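Local coordinates for protein bottromycin amidohydrolase (Streptomyces purpureus, PDB 6I5S) that probably hydrolyses an amide of a thiazoline-bearing intermediate at a binuclear zinc site and serves as the gatekeeper of bottromycin biosynthesis, at residues W276-R279 and F285-P288; R407-D410 and G415-R418. All blocks are in the same frame, centred on the assembly; numbering follows the deposited sequence. Where two conformers were deposited one is given.

Interaction 1: W276-R279 and F285-P288; sequences WRAR and FTRP
T286 of the loop meets the flank of a helix at A278, and here the contact is tightest. T286 OG1 rests 3.4 Å from A278 CA, while the methyl T286 CG2 lies 3.8 Å from A278 CB. T286 OG1 is also 3.6 Å from R277 CG, so a polar atom sits against aliphatic carbon; E282, from the connection between the two segments, hydrogen-bonds this hydroxyl and satisfies it. Packing is looser at the partly exposed F285. R277 leaves the helix with CG anti to its backbone N (chi1 -179°), then bends at chi2 and chi3, which carries its chain past the phenylalanine. F285 CD2 lies over one face of the guanidinium near its rim, 3.9 Å from R277 NE, and the two planes are inclined by 56°, far from a parallel stack. The charged end of R277 is gripped by salt bridges to E366 and D327. An alanine in place of R277 is likely to deprive both carboxylates of this cationic partner and open a gap beside F285 and T286. R279 pairs with the zinc ligand D348, and W276 NE1 bonds the carbonyl of the zinc ligand H229, placing this helix beside the metal site. The last turns of helix 273-280 thus pack against the loop leading to helix 290-295, while W276 and R277 also touch helix 316-338 and E366 belongs to helix 358-369.

Interaction 2: R407-D410 and G415-R418; sequences RHPD and GLAR
With CG anti to its carbonyl carbon (chi1 -65°) and chi2 at 156°, L416 swings one methyl, CD2, over to the ring of P409. L416 CD2 stands 3.5 Å from P409 CB, closer than usual for two carbons, and 3.7 Å from P409 CG. The pyrrolidine and the leucine branch cross at a slant, so the touching falls on the CB and CG atoms of the ring and on a single branch of the leucine. Beside them the backbones come together: P409 O lies 3.2 Å from G415 CA in a CA-H...O contact with an angle of 141° at the hydrogen. G415 has a positive phi, a backbone shape readily reached by a residue without a side chain. Within the first segment, D410 N donates to H408 ND1 over 3.0 Å, nearly in the plane of the imidazole, and this bond probably helps fix the turn at P409 and the rotation of the ring. The ring also meets Y85 edge-to-face. L416 reaches beyond the pair to H361 and I364 of helix 358-369, and its backbone N binds a glycerol, probably left from crystallisation. Within the loop between strands 402-405 and 421-424, the two segments are therefore joined by one apolar pair and a CA-H...O approach, a join that depends on close fit rather than on conventional hydrogen bonds.

Following the chain from the N terminus, the two contacts come in series, neither nested nor crossing. Interaction 1 closes first, across the short connection that follows helix 273-280 and leads to helix 290-295. The chain then runs through the helices that include 316-338 and 358-369 before strand 402-405 begins, and interaction 2 closes the loop from that strand to its antiparallel neighbour, strand 421-424. The centres of interactions 1 and 2 lie about 23 Å apart, and the nearest atoms of interactions 1 and 2 about 13 Å apart, without touching. Helix 358-369 links them indirectly: it supplies E366 to one and H361 and I364 to the other, so the same helix meets both regions.

Interaction 1: W276-R279 and F285-P288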
loop_
_atom_site.group_PDB
_atom_site.type_symbol
_atom_site.label_atom_id
_atom_site.label_comp_id
_atom_site.label_asym_id
_atom_site.label_seq_id
_atom_site.Cartn_x
_atom_site.Cartn_y
_atom_site.Cartn_z
ATOM N N TRP A 276 -3.293 8.190 -9.300
ATOM C CA TRP A 276 -3.730 8.801 -10.572
ATOM C C TRP A 276 -4.809 9.861 -10.345
ATOM O O TRP A 276 -4.739 10.968 -10.882
ATOM C CB TRP A 276 -4.268 7.720 -11.493
ATOM C CG TRP A 276 -3.291 6.963 -12.353
ATOM C CD1 TRP A 276 -2.860 5.667 -12.154
ATOM C CD2 TRP A 276 -2.673 7.427 -13.547
ATOM N NE1 TRP A 276 -2.028 5.286 -13.188
ATOM C CE2 TRP A 276 -1.900 6.344 -14.065
ATOM C CE3 TRP A 276 -2.740 8.629 -14.277
ATOM C CZ2 TRP A 276 -1.175 6.439 -15.259
ATOM C CZ3 TRP A 276 -2.033 8.713 -15.478
ATOM C CH2 TRP A 276 -1.233 7.621 -15.941
ATOM N N ARG A 277 -5.835 9.504 -9.576
ATOM C CA ARG A 277 -6.941 10.420 -9.285
ATOM C C ARG A 277 -6.431 11.692 -8.624
ATOM O O ARG A 277 -6.796 12.796 -8.996
ATOM C CB ARG A 277 -7.935 9.696 -8.370
ATOM C CG ARG A 277 -9.216 10.473 -7.956
ATOM C CD ARG A 277 -10.260 10.497 -9.101
ATOM N NE ARG A 277 -10.663 9.135 -9.423
ATOM C CZ ARG A 277 -11.402 8.842 -10.503
ATOM N NH1 ARG A 277 -11.725 7.593 -10.768
ATOM N NH2 ARG A 277 -11.783 9.790 -11.338
ATOM N N ALA A 278 -5.570 11.554 -7.618
ATOM C CA ALA A 278 -5.060 12.753 -6.957
ATOM C C ALA A 278 -4.205 13.616 -7.871
ATOM O O ALA A 278 -4.244 14.844 -7.760
ATOM C CB ALA A 278 -4.274 12.333 -5.689
ATOM N N ARG A 279 -3.458 13.028 -8.824
ATOM C CA ARG A 279 -2.632 13.825 -9.733
ATOM C C ARG A 279 -3.440 14.667 -10.713
ATOM O O ARG A 279 -2.892 15.608 -11.308
ATOM C CB ARG A 279 -1.664 12.904 -10.515
ATOM C CG ARG A 279 -0.617 12.191 -9.642
ATOM C CD ARG A 279 0.149 11.074 -10.406
ATOM N NE ARG A 279 0.825 10.093 -9.531
ATOM C CZ ARG A 279 1.099 8.821 -9.856
ATOM N NH1 ARG A 279 0.767 8.309 -11.042
ATOM N NH2 ARG A 279 1.681 8.040 -8.972
ATOM N N PHE A 285 -13.204 12.928 -5.596
ATOM C CA PHE A 285 -12.748 11.811 -4.780
ATOM C C PHE A 285 -11.518 12.126 -3.946
ATOM O O PHE A 285 -11.329 11.492 -2.908
ATOM C CB PHE A 285 -12.457 10.595 -5.668
ATOM C CG PHE A 285 -13.711 10.061 -6.339
ATOM C CD1 PHE A 285 -14.696 9.438 -5.581
ATOM C CD2 PHE A 285 -13.925 10.255 -7.703
ATOM C CE1 PHE A 285 -15.873 9.000 -6.162
ATOM C CE2 PHE A 285 -15.092 9.816 -8.302
ATOM C CZ PHE A 285 -16.063 9.180 -7.544
ATOM N N THR A 286 -10.674 13.064 -4.383
ATOM C CA THR A 286 -9.434 13.371 -3.660
ATOM C C THR A 286 -9.706 14.318 -2.502
ATOM O O THR A 286 -9.053 14.216 -1.445
ATOM C CB THR A 286 -8.412 13.972 -4.648
ATOM O OG1 THR A 286 -8.145 13.026 -5.679
ATOM C CG2 THR A 286 -7.069 14.349 -3.976
ATOM N N ARG A 287 -10.615 15.266 -2.726
ATOM C CA ARG A 287 -11.096 16.213 -1.731
ATOM C C ARG A 287 -9.951 16.963 -1.047
ATOM O O ARG A 287 -9.841 16.975 0.176
ATOM C CB ARG A 287 -11.983 15.516 -0.706
ATOM C CG ARG A 287 -12.923 14.478 -1.356
ATOM C CD ARG A 287 -14.327 14.609 -1.009
ATOM N NE ARG A 287 -14.561 14.828 0.400
ATOM C CZ ARG A 287 -15.077 15.922 0.935
ATOM N NH1 ARG A 287 -15.469 16.935 0.162
ATOM N NH2 ARG A 287 -15.212 15.982 2.261
ATOM N N PRO A 288 -9.096 17.621 -1.821
ATOM C CA PRO A 288 -8.094 18.471 -1.189
ATOM C C PRO A 288 -8.791 19.529 -0.339
ATOM O O PRO A 288 -9.816 20.087 -0.721
ATOM C CB PRO A 288 -7.333 19.073 -2.373
ATOM C CG PRO A 288 -8.279 19.016 -3.479
ATOM C CD PRO A 288 -9.086 17.775 -3.283
#

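Interaction 2: R407-D410 and G415-R418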
loop_
_atom_site.group_PDB
_atom_site.type_symbol
_atom_site.label_atom_id
_atom_site.label_comp_id
_atom_site.label_asym_id
_atom_site.label_seq_id
_atom_site.Cartn_x
_atom_site.Cartn_y
_atom_site.Cartn_z
ATOM N N ARG A 407 -19.645 -6.226 12.611
ATOM C CA ARG A 407 -20.597 -6.508 11.546
ATOM C C ARG A 407 -19.821 -6.881 10.289
ATOM O O ARG A 407 -18.671 -6.487 10.126
ATOM C CB ARG A 407 -21.493 -5.302 11.262
ATOM C CG ARG A 407 -22.396 -4.896 12.433
ATOM C CD ARG A 407 -23.290 -3.703 12.090
ATOM N NE ARG A 407 -24.216 -3.381 13.181
ATOM C CZ ARG A 407 -25.096 -2.379 13.166
ATOM N NH1 ARG A 407 -25.190 -1.575 12.114
ATOM N NH2 ARG A 407 -25.887 -2.181 14.214
ATOM N N HIS A 408 -20.442 -7.643 9.399
ATOM C CA HIS A 408 -19.733 -8.085 8.214
ATOM C C HIS A 408 -19.276 -6.854 7.427
ATOM O O HIS A 408 -20.070 -5.920 7.236
ATOM C CB HIS A 408 -20.629 -8.989 7.364
ATOM C CG HIS A 408 -19.878 -9.718 6.296
ATOM N ND1 HIS A 408 -19.324 -9.068 5.217
ATOM C CD2 HIS A 408 -19.527 -11.019 6.174
ATOM C CE1 HIS A 408 -18.685 -9.942 4.460
ATOM N NE2 HIS A 408 -18.790 -11.134 5.018
ATOM N N PRO A 409 -18.007 -6.786 6.995
ATOM C CA PRO A 409 -17.518 -5.544 6.378
ATOM C C PRO A 409 -18.067 -5.288 4.982
ATOM O O PRO A 409 -17.961 -4.154 4.508
ATOM C CB PRO A 409 -15.994 -5.737 6.361
ATOM C CG PRO A 409 -15.800 -7.218 6.313
ATOM C CD PRO A 409 -16.928 -7.785 7.146
ATOM N N ASP A 410 -18.681 -6.269 4.333
ATOM C CA ASP A 410 -19.411 -6.004 3.094
ATOM C C ASP A 410 -20.778 -5.343 3.319
ATOM O O ASP A 410 -21.509 -5.126 2.346
ATOM C CB ASP A 410 -19.594 -7.307 2.310
ATOM C CG ASP A 410 -19.955 -7.072 0.841
ATOM O OD1 ASP A 410 -19.821 -5.919 0.342
ATOM O OD2 ASP A 410 -20.367 -8.057 0.192
ATOM N N GLY A 415 -17.509 0.028 5.147
ATOM C CA GLY A 415 -16.884 -1.108 4.499
ATOM C C GLY A 415 -15.800 -1.696 5.364
ATOM O O GLY A 415 -16.026 -2.101 6.511
ATOM N N LEU A 416 -14.569 -1.762 4.817
ATOM C CA LEU A 416 -13.426 -2.273 5.572
ATOM C C LEU A 416 -12.684 -1.190 6.336
ATOM O O LEU A 416 -11.780 -1.505 7.141
ATOM C CB LEU A 416 -12.483 -2.974 4.597
ATOM C CG LEU A 416 -13.013 -4.220 3.905
ATOM C CD1 LEU A 416 -12.307 -4.490 2.605
ATOM C CD2 LEU A 416 -12.860 -5.438 4.853
ATOM N N ALA A 417 -13.065 0.080 6.155
ATOM C CA ALA A 417 -12.253 1.206 6.603
ATOM C C ALA A 417 -12.298 1.497 8.084
ATOM O O ALA A 417 -11.449 2.266 8.557
ATOM C CB ALA A 417 -12.652 2.478 5.859
ATOM N N ARG A 418 -13.242 0.950 8.837
ATOM C CA ARG A 418 -13.339 1.246 10.254
ATOM C C ARG A 418 -13.391 -0.055 11.043
ATOM O O ARG A 418 -14.460 -0.495 11.498
ATOM C CB ARG A 418 -14.582 2.107 10.545
ATOM C CG ARG A 418 -14.515 2.759 11.884
ATOM C CD ARG A 418 -15.838 3.409 12.250
ATOM N NE ARG A 418 -15.637 4.212 13.414
ATOM C CZ ARG A 418 -15.489 3.709 14.634
ATOM N NH1 ARG A 418 -15.543 2.385 14.819
ATOM N NH2 ARG A 418 -15.291 4.537 15.660
#